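462aa long hypothetical selenium-binding protein (Sulfolobus tokodaii, PDB 2ECE) is of unknown function but belongs to the selenium-binding protein family, whose members are thought to bind selenium, and folds as a beta-propeller. Local coordinates at residues I152-G164 with S204-G216. Sequence-based numbering, arbitrary orientation.
Sequences ISALGNEEGEGPG and SSEWAVPNTIEDG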
# COMPACT_ATOMS: atom_id res chain seq x y z
N ILE A 152 -11.10 -4.39 5.83
CA ILE A 152 -10.86 -3.22 4.99
C ILE A 152 -10.86 -1.96 5.84
O ILE A 152 -11.79 -1.72 6.60
CB ILE A 152 -11.97 -3.07 3.92
CG1 ILE A 152 -12.10 -4.38 3.12
CG2 ILE A 152 -11.63 -1.91 2.99
CD1 ILE A 152 -13.23 -4.38 2.12
N SER A 153 -9.81 -1.15 5.71
CA SER A 153 -9.75 0.08 6.49
C SER A 153 -10.50 1.20 5.76
O SER A 153 -10.69 1.15 4.55
CB SER A 153 -8.29 0.49 6.72
OG SER A 153 -7.66 0.81 5.49
N ALA A 154 -10.93 2.20 6.52
CA ALA A 154 -11.67 3.33 5.96
C ALA A 154 -11.20 4.63 6.63
O ALA A 154 -10.96 4.67 7.83
CB ALA A 154 -13.18 3.14 6.17
N LEU A 155 -11.06 5.68 5.83
CA LEU A 155 -10.58 6.97 6.32
C LEU A 155 -11.50 7.74 7.27
O LEU A 155 -11.03 8.50 8.11
CB LEU A 155 -10.23 7.87 5.13
CG LEU A 155 -8.79 7.94 4.59
CD1 LEU A 155 -8.05 6.63 4.80
CD2 LEU A 155 -8.84 8.35 3.14
N GLY A 156 -12.81 7.56 7.15
CA GLY A 156 -13.70 8.29 8.04
C GLY A 156 -15.09 7.71 8.20
O GLY A 156 -15.35 6.59 7.76
N ASN A 157 -15.98 8.45 8.86
CA ASN A 157 -17.35 7.99 9.05
C ASN A 157 -18.16 8.35 7.80
O ASN A 157 -17.61 8.93 6.85
CB ASN A 157 -17.99 8.63 10.29
CG ASN A 157 -18.01 10.14 10.23
OD1 ASN A 157 -17.76 10.75 9.20
ND2 ASN A 157 -18.33 10.76 11.36
N GLU A 158 -19.45 8.04 7.80
CA GLU A 158 -20.26 8.33 6.62
C GLU A 158 -20.31 9.80 6.23
O GLU A 158 -20.60 10.12 5.08
CB GLU A 158 -21.69 7.76 6.77
CG GLU A 158 -22.45 8.10 8.03
CD GLU A 158 -22.08 7.22 9.22
OE1 GLU A 158 -21.22 7.62 10.02
OE2 GLU A 158 -22.66 6.12 9.35
N GLU A 159 -20.00 10.70 7.16
CA GLU A 159 -20.03 12.14 6.86
C GLU A 159 -18.70 12.70 6.37
O GLU A 159 -18.61 13.89 6.04
CB GLU A 159 -20.44 12.94 8.10
CG GLU A 159 -21.85 12.72 8.59
CD GLU A 159 -22.22 13.71 9.69
OE1 GLU A 159 -22.69 13.27 10.76
OE2 GLU A 159 -22.04 14.93 9.48
N GLY A 160 -17.66 11.88 6.32
CA GLY A 160 -16.38 12.38 5.87
C GLY A 160 -15.50 12.83 7.02
O GLY A 160 -14.38 13.31 6.80
N GLU A 161 -16.00 12.72 8.24
CA GLU A 161 -15.23 13.08 9.43
C GLU A 161 -14.75 11.76 10.04
O GLU A 161 -14.55 10.79 9.31
CB GLU A 161 -16.09 13.86 10.44
CG GLU A 161 -16.58 15.22 9.91
CD GLU A 161 -15.44 16.15 9.52
OE1 GLU A 161 -15.63 16.98 8.60
OE2 GLU A 161 -14.35 16.06 10.13
N GLY A 162 -14.58 11.71 11.35
CA GLY A 162 -14.13 10.48 12.00
C GLY A 162 -15.05 10.04 13.12
O GLY A 162 -16.05 10.71 13.39
N PRO A 163 -14.74 8.94 13.82
CA PRO A 163 -13.57 8.08 13.62
C PRO A 163 -13.62 7.26 12.35
O PRO A 163 -14.69 6.92 11.85
CB PRO A 163 -13.59 7.17 14.85
CG PRO A 163 -14.41 7.94 15.87
CD PRO A 163 -15.50 8.51 15.00
N GLY A 164 -12.45 6.96 11.81
CA GLY A 164 -12.37 6.11 10.64
C GLY A 164 -12.06 4.78 11.30
O GLY A 164 -12.05 4.70 12.54
N SER A 204 -2.68 -0.32 13.59
CA SER A 204 -3.35 0.58 12.66
C SER A 204 -2.63 1.93 12.69
O SER A 204 -2.04 2.30 13.71
CB SER A 204 -4.83 0.75 13.04
OG SER A 204 -4.97 1.34 14.33
N SER A 205 -2.70 2.66 11.57
CA SER A 205 -2.02 3.95 11.47
C SER A 205 -2.94 5.17 11.34
O SER A 205 -4.14 5.08 11.61
CB SER A 205 -1.04 3.91 10.29
OG SER A 205 -1.70 3.58 9.08
N GLU A 206 -2.39 6.30 10.92
CA GLU A 206 -3.19 7.53 10.81
C GLU A 206 -2.75 8.49 9.71
O GLU A 206 -1.58 8.89 9.64
CB GLU A 206 -3.16 8.32 12.12
CG GLU A 206 -3.45 7.57 13.42
CD GLU A 206 -3.35 8.49 14.63
OE1 GLU A 206 -2.58 9.46 14.56
OE2 GLU A 206 -4.02 8.25 15.66
N TRP A 207 -3.70 8.88 8.86
CA TRP A 207 -3.42 9.85 7.81
C TRP A 207 -4.25 11.08 8.20
O TRP A 207 -3.77 11.92 8.96
CB TRP A 207 -3.85 9.32 6.45
CG TRP A 207 -3.40 10.17 5.28
CD1 TRP A 207 -2.32 11.02 5.25
CD2 TRP A 207 -3.96 10.18 3.96
NE1 TRP A 207 -2.18 11.54 3.98
CE2 TRP A 207 -3.16 11.04 3.18
CE3 TRP A 207 -5.05 9.53 3.37
CZ2 TRP A 207 -3.43 11.28 1.82
CZ3 TRP A 207 -5.31 9.77 2.02
CH2 TRP A 207 -4.50 10.64 1.26
N ALA A 208 -5.48 11.16 7.72
CA ALA A 208 -6.39 12.26 8.03
C ALA A 208 -7.77 11.83 7.54
O ALA A 208 -7.86 10.87 6.79
CB ALA A 208 -5.94 13.54 7.31
N VAL A 209 -8.82 12.52 7.96
CA VAL A 209 -10.17 12.15 7.53
C VAL A 209 -10.42 12.62 6.10
O VAL A 209 -9.71 13.47 5.58
CB VAL A 209 -11.26 12.75 8.45
CG1 VAL A 209 -11.03 12.31 9.89
CG2 VAL A 209 -11.29 14.26 8.33
N PRO A 210 -11.44 12.04 5.44
CA PRO A 210 -11.79 12.39 4.06
C PRO A 210 -11.93 13.89 3.82
O PRO A 210 -11.36 14.43 2.88
CB PRO A 210 -13.11 11.65 3.85
CG PRO A 210 -12.88 10.40 4.63
CD PRO A 210 -12.28 10.93 5.92
N ASN A 211 -12.69 14.56 4.68
CA ASN A 211 -12.90 15.99 4.51
C ASN A 211 -11.61 16.81 4.60
O ASN A 211 -11.60 17.99 4.26
CB ASN A 211 -13.94 16.50 5.52
CG ASN A 211 -15.33 15.95 5.23
OD1 ASN A 211 -15.61 15.57 4.09
ND2 ASN A 211 -16.19 15.93 6.23
N THR A 212 -10.52 16.18 5.04
CA THR A 212 -9.24 16.87 5.12
C THR A 212 -8.39 16.64 3.86
O THR A 212 -7.80 17.58 3.32
CB THR A 212 -8.40 16.40 6.33
OG1 THR A 212 -9.04 16.79 7.55
CG2 THR A 212 -7.00 16.99 6.27
N ILE A 213 -8.35 15.40 3.40
CA ILE A 213 -7.52 15.03 2.25
C ILE A 213 -8.09 15.09 0.84
O ILE A 213 -7.36 15.38 -0.10
CB ILE A 213 -6.93 13.60 2.45
CG1 ILE A 213 -8.03 12.54 2.31
CG2 ILE A 213 -6.30 13.48 3.83
CD1 ILE A 213 -8.12 11.95 0.91
N GLU A 214 -9.38 14.82 0.67
CA GLU A 214 -9.95 14.80 -0.68
C GLU A 214 -9.70 16.00 -1.61
O GLU A 214 -9.48 15.81 -2.80
CB GLU A 214 -11.44 14.48 -0.62
CG GLU A 214 -11.72 13.12 0.01
CD GLU A 214 -13.15 12.65 -0.16
OE1 GLU A 214 -14.07 13.49 -0.07
OE2 GLU A 214 -13.36 11.44 -0.36
N ASP A 215 -9.72 17.23 -1.08
CA ASP A 215 -9.48 18.39 -1.94
C ASP A 215 -8.01 18.78 -2.04
O ASP A 215 -7.68 19.84 -2.56
CB ASP A 215 -10.30 19.60 -1.46
CG ASP A 215 -11.79 19.42 -1.67
OD1 ASP A 215 -12.17 18.76 -2.66
OD2 ASP A 215 -12.59 19.94 -0.85
N GLY A 216 -7.13 17.91 -1.54
CA GLY A 216 -5.70 18.19 -1.61
C GLY A 216 -5.05 18.46 -0.27
O GLY A 216 -5.72 18.55 0.76
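Asn211, in the first turn of helix 210-213, makes all three hydrogen bonds to segment 152-164. Its backbone N donates to Gly160 O over 3.0 Å, nearly straight at 167° and on an in-plane lone pair. The side-chain amide suits this place because ND2 serves two acceptors, Glu159 O at 3.2 Å and Glu161 OE1 at 2.7 Å. The carboxylate of Glu161 is met from above its plane, 56° from that of the amide. The glutamate leaves its backbone pointing away from the helix, and a bend at chi2 (-59°) brings OE1 back to the ND2 edge of Asn211, in the amide plane. An alanine in place of Glu161 would probably leave ND2 with Glu159 O as its sole partner across the contact and the amide freer to turn. At Gly160, with positive phi, a beta carbon would clash with Asn211 OD1. Beside these bonds, apolar side chains pack on one another and on backbone carbonyls: Pro210, suited to the first helical position because it has no N-H to donate, sets CG 3.7 Å from Leu155 CB and CD 3.3 Å from Gly160 O. Branched Val209, the N-cap residue, lies against the Gly160-Glu161 backbone and receives Thr212 N and Ile213 N on its carbonyl. Leu155 CD2 reaches the edge of the Trp207 ring, and Ile213 CG2 sits over a face of it. Further out, Asn157 OD1 accepts from Glu161 N at 2.8 Å, bracing turn 157-160. Strands 150-154 and 201-204 lead into these loops from successive four-stranded antiparallel sheets, so the contact joins neighbouring blades of a beta-propeller.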